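Local coordinates for Di-haem cytochrome c peroxidase family protein (Burkholderia thailandensis E264, PDB 6NX0) that acts as a diheme peroxidase that forms an unusually stable bis-Fe(IV) state, and probably takes electrons from a cytochrome c, at the heme c site. Coordinates in Å, arbitrary orientation; residue numbers count along the deposited sequence, not the author numbering.

The heme c site. Residues 293, 299-301, 303-305, 325, 327, 367, 369-370, 372, 375, 378, 381-383, 390, 393-394, 397, 450, 454. With HEC (heme c), chain B.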
loop_
_atom_site.group_PDB
_atom_site.type_symbol
_atom_site.label_atom_id
_atom_site.label_comp_id
_atom_site.label_asym_id
_atom_site.label_seq_id
_atom_site.Cartn_x
_atom_site.Cartn_y
_atom_site.Cartn_z
ATOM N N PHE A 293 5.501 -4.219 19.883
ATOM C CA PHE A 293 5.513 -3.439 18.649
ATOM C C PHE A 293 6.409 -2.224 18.759
ATOM O O PHE A 293 7.038 -1.831 17.766
ATOM C CB PHE A 293 4.072 -3.030 18.324
ATOM C CG PHE A 293 3.862 -2.533 16.915
ATOM C CD1 PHE A 293 3.976 -1.201 16.595
ATOM C CD2 PHE A 293 3.504 -3.431 15.924
ATOM C CE1 PHE A 293 3.780 -0.774 15.289
ATOM C CE2 PHE A 293 3.293 -3.016 14.634
ATOM C CZ PHE A 293 3.416 -1.694 14.310
ATOM N N GLY A 299 10.166 -6.446 18.906
ATOM C CA GLY A 299 9.494 -6.259 17.620
ATOM C C GLY A 299 10.136 -5.169 16.769
ATOM O O GLY A 299 10.348 -5.344 15.561
ATOM N N ASN A 300 10.397 -4.009 17.374
ATOM C CA ASN A 300 10.978 -2.851 16.701
ATOM C C ASN A 300 10.133 -2.427 15.517
ATOM O O ASN A 300 10.621 -1.749 14.607
ATOM C CB ASN A 300 12.415 -3.144 16.278
ATOM C CG ASN A 300 13.200 -1.891 15.967
ATOM O OD1 ASN A 300 13.006 -0.830 16.582
ATOM N ND2 ASN A 300 14.102 -2.001 14.994
ATOM N N CYS A 301 8.842 -2.786 15.542
ATOM C CA CYS A 301 7.975 -2.531 14.395
ATOM C C CYS A 301 7.759 -1.047 14.181
ATOM O O CYS A 301 7.660 -0.576 13.039
ATOM C CB CYS A 301 6.645 -3.234 14.622
ATOM S SG CYS A 301 6.748 -4.923 15.158
ATOM N N SER A 303 9.681 1.397 14.377
ATOM C CA SER A 303 10.746 2.129 13.701
ATOM C C SER A 303 10.426 2.379 12.242
ATOM O O SER A 303 11.001 3.292 11.642
ATOM C CB SER A 303 12.070 1.381 13.824
ATOM O OG SER A 303 12.064 0.151 13.130
ATOM N N CYS A 304 9.525 1.589 11.655
ATOM C CA CYS A 304 9.074 1.783 10.284
ATOM C C CYS A 304 7.577 2.019 10.219
ATOM O O CYS A 304 7.124 2.908 9.501
ATOM C CB CYS A 304 9.431 0.558 9.431
ATOM S SG CYS A 304 11.209 0.269 9.402
ATOM N N HIS A 305 6.807 1.216 10.947
ATOM C CA HIS A 305 5.350 1.336 11.030
ATOM C C HIS A 305 5.005 2.247 12.203
ATOM O O HIS A 305 4.607 1.803 13.285
ATOM C CB HIS A 305 4.696 -0.030 11.212
ATOM C CG HIS A 305 4.993 -1.018 10.130
ATOM N ND1 HIS A 305 4.340 -1.019 8.913
ATOM C CD2 HIS A 305 5.834 -2.082 10.105
ATOM C CE1 HIS A 305 4.794 -2.023 8.178
ATOM N NE2 HIS A 305 5.696 -2.684 8.877
ATOM N N ASP A 325 11.888 0.651 2.665
ATOM C CA ASP A 325 12.923 -0.239 3.153
ATOM C C ASP A 325 12.892 -1.556 2.398
ATOM O O ASP A 325 12.003 -1.823 1.591
ATOM C CB ASP A 325 12.791 -0.457 4.662
ATOM C CG ASP A 325 14.137 -0.369 5.369
ATOM O OD1 ASP A 325 15.118 -1.000 4.898
ATOM O OD2 ASP A 325 14.215 0.399 6.354
ATOM N N ILE A 327 13.111 -5.416 3.050
ATOM C CA ILE A 327 13.062 -6.538 3.995
ATOM C C ILE A 327 13.118 -7.899 3.302
ATOM O O ILE A 327 13.223 -8.928 3.997
ATOM C CB ILE A 327 11.840 -6.452 4.941
ATOM C CG1 ILE A 327 10.504 -6.692 4.218
ATOM C CG2 ILE A 327 11.808 -5.098 5.659
ATOM C CD1 ILE A 327 9.314 -6.884 5.174
ATOM N N LEU A 367 10.844 -1.005 -0.977
ATOM C CA LEU A 367 9.406 -0.903 -1.189
ATOM C C LEU A 367 8.829 0.018 -0.125
ATOM O O LEU A 367 9.378 0.138 0.971
ATOM C CB LEU A 367 8.746 -2.288 -1.125
ATOM C CG LEU A 367 9.170 -3.252 -2.223
ATOM C CD1 LEU A 367 8.767 -4.673 -1.825
ATOM C CD2 LEU A 367 8.519 -2.825 -3.538
ATOM N N THR A 369 6.871 1.273 2.903
ATOM C CA THR A 369 6.343 0.617 4.092
ATOM C C THR A 369 4.834 0.799 4.138
ATOM O O THR A 369 4.359 1.944 4.178
ATOM C CB THR A 369 6.989 1.198 5.328
ATOM O OG1 THR A 369 8.404 0.953 5.234
ATOM C CG2 THR A 369 6.401 0.561 6.568
ATOM N N PRO A 370 4.049 -0.277 4.119
ATOM C CA PRO A 370 2.590 -0.127 4.092
ATOM C C PRO A 370 2.045 0.155 5.474
ATOM O O PRO A 370 2.554 -0.354 6.474
ATOM C CB PRO A 370 2.112 -1.497 3.597
ATOM C CG PRO A 370 3.153 -2.435 4.121
ATOM C CD PRO A 370 4.459 -1.698 4.077
ATOM N N LEU A 372 -0.670 -0.514 8.351
ATOM C CA LEU A 372 -1.174 -1.793 8.839
ATOM C C LEU A 372 -2.638 -1.749 9.265
ATOM O O LEU A 372 -3.152 -2.762 9.763
ATOM C CB LEU A 372 -0.297 -2.285 10.008
ATOM C CG LEU A 372 1.181 -2.479 9.637
ATOM C CD1 LEU A 372 1.970 -3.030 10.817
ATOM C CD2 LEU A 372 1.315 -3.400 8.442
ATOM N N VAL A 375 -5.083 -4.686 8.340
ATOM C CA VAL A 375 -4.234 -5.759 7.811
ATOM C C VAL A 375 -4.842 -7.129 8.065
ATOM O O VAL A 375 -4.701 -8.043 7.244
ATOM C CB VAL A 375 -2.802 -5.634 8.384
ATOM C CG1 VAL A 375 -2.767 -5.924 9.876
ATOM C CG2 VAL A 375 -1.815 -6.526 7.590
ATOM N N LYS A 378 -6.998 -9.019 5.264
ATOM C CA LYS A 378 -6.471 -9.290 3.934
ATOM C C LYS A 378 -6.346 -10.790 3.698
ATOM O O LYS A 378 -6.099 -11.572 4.615
ATOM C CB LYS A 378 -5.104 -8.629 3.749
ATOM C CG LYS A 378 -5.138 -7.119 3.793
ATOM C CD LYS A 378 -3.774 -6.529 4.032
ATOM C CE LYS A 378 -2.794 -6.793 2.898
ATOM N NZ LYS A 378 -2.824 -5.712 1.881
ATOM N N PHE A 381 -0.587 -11.223 1.848
ATOM C CA PHE A 381 0.233 -10.208 2.492
ATOM C C PHE A 381 1.535 -9.994 1.740
ATOM O O PHE A 381 2.070 -10.904 1.102
ATOM C CB PHE A 381 0.545 -10.586 3.968
ATOM C CG PHE A 381 -0.694 -10.810 4.774
ATOM C CD1 PHE A 381 -1.316 -9.762 5.439
ATOM C CD2 PHE A 381 -1.276 -12.052 4.801
ATOM C CE1 PHE A 381 -2.500 -9.976 6.138
ATOM C CE2 PHE A 381 -2.447 -12.264 5.483
ATOM C CZ PHE A 381 -3.063 -11.229 6.142
ATOM N N MET A 382 2.053 -8.775 1.897
ATOM C CA MET A 382 3.250 -8.260 1.227
ATOM C C MET A 382 2.985 -7.954 -0.247
ATOM O O MET A 382 1.959 -8.349 -0.825
ATOM C CB MET A 382 4.431 -9.230 1.378
ATOM C CG MET A 382 4.781 -9.590 2.802
ATOM S SD MET A 382 5.313 -8.157 3.749
ATOM C CE MET A 382 5.691 -8.878 5.357
ATOM N N HIS A 383 3.929 -7.234 -0.858
ATOM C CA HIS A 383 3.769 -6.704 -2.216
ATOM C C HIS A 383 3.533 -7.792 -3.243
ATOM O O HIS A 383 2.978 -7.506 -4.309
ATOM C CB HIS A 383 5.014 -5.884 -2.623
ATOM C CG HIS A 383 6.200 -6.709 -3.004
ATOM N ND1 HIS A 383 6.983 -7.356 -2.072
ATOM C CD2 HIS A 383 6.747 -6.991 -4.212
ATOM C CE1 HIS A 383 7.941 -8.019 -2.689
ATOM N NE2 HIS A 383 7.818 -7.819 -3.991
ATOM N N LEU A 390 -1.702 -13.723 8.398
ATOM C CA LEU A 390 -1.069 -12.606 9.076
ATOM C C LEU A 390 0.032 -13.090 10.006
ATOM O O LEU A 390 1.091 -12.462 10.108
ATOM C CB LEU A 390 -2.114 -11.812 9.847
ATOM C CG LEU A 390 -1.571 -10.655 10.697
ATOM C CD1 LEU A 390 -0.784 -9.652 9.807
ATOM C CD2 LEU A 390 -2.672 -9.968 11.453
ATOM N N ALA A 393 3.295 -13.496 8.211
ATOM C CA ALA A 393 3.911 -12.205 7.902
ATOM C C ALA A 393 4.670 -11.657 9.095
ATOM O O ALA A 393 5.755 -11.087 8.930
ATOM C CB ALA A 393 2.858 -11.204 7.448
ATOM N N VAL A 394 4.110 -11.808 10.301
ATOM C CA VAL A 394 4.780 -11.332 11.507
ATOM C C VAL A 394 5.958 -12.239 11.863
ATOM O O VAL A 394 7.059 -11.766 12.193
ATOM C CB VAL A 394 3.760 -11.247 12.657
ATOM C CG1 VAL A 394 4.445 -10.889 13.983
ATOM C CG2 VAL A 394 2.653 -10.254 12.337
ATOM N N TYR A 397 9.569 -11.751 10.323
ATOM C CA TYR A 397 10.531 -10.823 10.912
ATOM C C TYR A 397 11.382 -11.496 11.964
ATOM O O TYR A 397 12.567 -11.174 12.104
ATOM C CB TYR A 397 9.825 -9.634 11.531
ATOM C CG TYR A 397 9.233 -8.701 10.518
ATOM C CD1 TYR A 397 10.013 -7.716 9.925
ATOM C CD2 TYR A 397 7.896 -8.792 10.161
ATOM C CE1 TYR A 397 9.469 -6.848 9.003
ATOM C CE2 TYR A 397 7.341 -7.922 9.244
ATOM C CZ TYR A 397 8.137 -6.962 8.665
ATOM O OH TYR A 397 7.621 -6.090 7.766
ATOM N N LEU A 450 1.792 -9.938 19.096
ATOM C CA LEU A 450 1.835 -8.953 18.019
ATOM C C LEU A 450 0.645 -9.105 17.079
ATOM O O LEU A 450 0.013 -8.106 16.710
ATOM C CB LEU A 450 3.142 -9.079 17.248
ATOM C CG LEU A 450 4.373 -8.449 17.920
ATOM C CD1 LEU A 450 5.665 -8.959 17.280
ATOM C CD2 LEU A 450 4.303 -6.958 17.862
ATOM N N LEU A 454 -2.225 -6.360 16.127
ATOM C CA LEU A 454 -2.580 -5.925 14.772
ATOM C C LEU A 454 -4.068 -6.082 14.505
ATOM O O LEU A 454 -4.646 -5.327 13.717
ATOM C CB LEU A 454 -1.769 -6.698 13.742
ATOM C CG LEU A 454 -0.261 -6.383 13.779
ATOM C CD1 LEU A 454 0.472 -7.256 12.749
ATOM C CD2 LEU A 454 -0.007 -4.889 13.552
HETATM FE FE HEC B . 6.706 -4.456 8.365
HETATM C CHA HEC B . 5.111 -5.107 5.402
HETATM C CHB HEC B . 4.247 -6.140 10.071
HETATM C CHC HEC B . 8.601 -4.391 11.224
HETATM C CHD HEC B . 8.982 -2.459 6.790
HETATM N NA HEC B . 4.979 -5.384 7.841
HETATM C C1A HEC B . 4.491 -5.491 6.553
HETATM C C2A HEC B . 3.310 -6.313 6.616
HETATM C C3A HEC B . 3.020 -6.508 7.908
HETATM C C4A HEC B . 4.070 -5.933 8.710
HETATM C CMA HEC B . 1.914 -7.387 8.486
HETATM C CAA HEC B . 2.409 -6.662 5.410
HETATM C CBA HEC B . 1.340 -5.604 5.198
HETATM C CGA HEC B . 0.483 -5.788 3.968
HETATM O O1A HEC B . -0.292 -4.822 3.693
HETATM O O2A HEC B . 0.747 -6.692 3.127
HETATM N NB HEC B . 6.477 -5.095 10.266
HETATM C C1B HEC B . 5.342 -5.728 10.778
HETATM C C2B HEC B . 5.573 -6.005 12.184
HETATM C C3B HEC B . 6.797 -5.592 12.506
HETATM C C4B HEC B . 7.363 -4.971 11.317
HETATM C CMB HEC B . 4.509 -6.628 13.125
HETATM C CAB HEC B . 7.568 -5.767 13.840
HETATM C CBB HEC B . 7.721 -7.266 14.183
HETATM N NC HEC B . 8.410 -3.533 8.928
HETATM C C1C HEC B . 9.059 -3.697 10.137
HETATM C C2C HEC B . 10.282 -2.946 10.077
HETATM C C3C HEC B . 10.345 -2.329 8.890
HETATM C C4C HEC B . 9.185 -2.716 8.122
HETATM C CMC HEC B . 11.233 -2.849 11.290
HETATM C CAC HEC B . 11.330 -1.228 8.467
HETATM C CBC HEC B . 12.752 -1.829 8.458
HETATM N ND HEC B . 6.949 -3.853 6.458
HETATM C C1D HEC B . 7.992 -3.026 6.028
HETATM C C2D HEC B . 7.984 -3.013 4.594
HETATM C C3D HEC B . 6.873 -3.886 4.158
HETATM C C4D HEC B . 6.234 -4.336 5.365
HETATM C CMD HEC B . 8.932 -2.263 3.663
HETATM C CAD HEC B . 6.482 -4.226 2.714
HETATM C CBD HEC B . 7.341 -5.390 2.260
HETATM C CGD HEC B . 6.780 -6.030 1.016
HETATM O O1D HEC B . 5.627 -5.707 0.637
HETATM O O2D HEC B . 7.427 -6.995 0.513
HETATM O O HOH W 1 -0.387 -6.392 0.697
#
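A CXXCH haem-binding motif, residues 301 to 305, holds this heme c and gives its iron the proximal ligand. Cys301 SG and Cys304 SG form thioethers to the former vinyl carbons CAB and CAC, so the porphyrin cannot leave. His305 NE2 binds heme c FE at 2.1 Å. Its other ring nitrogen, ND1, makes a weak hydrogen bond to Pro370 O, at the ring's edge and in its plane, which may help set the imidazole's rotation and would add at most slight imidazolate character. On the other face Tyr397 OH reaches heme c FE at 2.0 Å, nearly opposite (176°), completing a near-octahedral sphere. An anionic oxygen donor, if the phenol is deprotonated as expected, would favour Fe(III) and help stabilise Fe(IV). The phenol leans over the macrocycle, heme c C4B lying 3.4 Å above the Tyr397 ring plane, toward its rim.

Rigid Pro370 lays CD over the ND pyrrole on the histidine side; Leu372 CD2 caps that of NA. Ile327 CD1 presses from the tyrosine side, where flexible Met382 bends at chi2 (-63°), bringing SD 3.5 Å from heme c meso carbon CHA.

The propionates need donors: backbone Met382 N hydrogen-bonds heme c O2A (2.7 Å). His383 donates two to the other propionate, backbone N to O1D and ring ND1, roughly in plane, to heme c O2D (2.6 Å). Lys378 NZ adds a long salt bridge to heme c O1A (3.2 Å), and water links it to O2A.

The haem lies almost wholly buried, Tyr397 rising from helix 390-399 and Leu450 and Leu454 of helix 444-455 lining the NB pyrrole's rim, beside the Cys301 thioether.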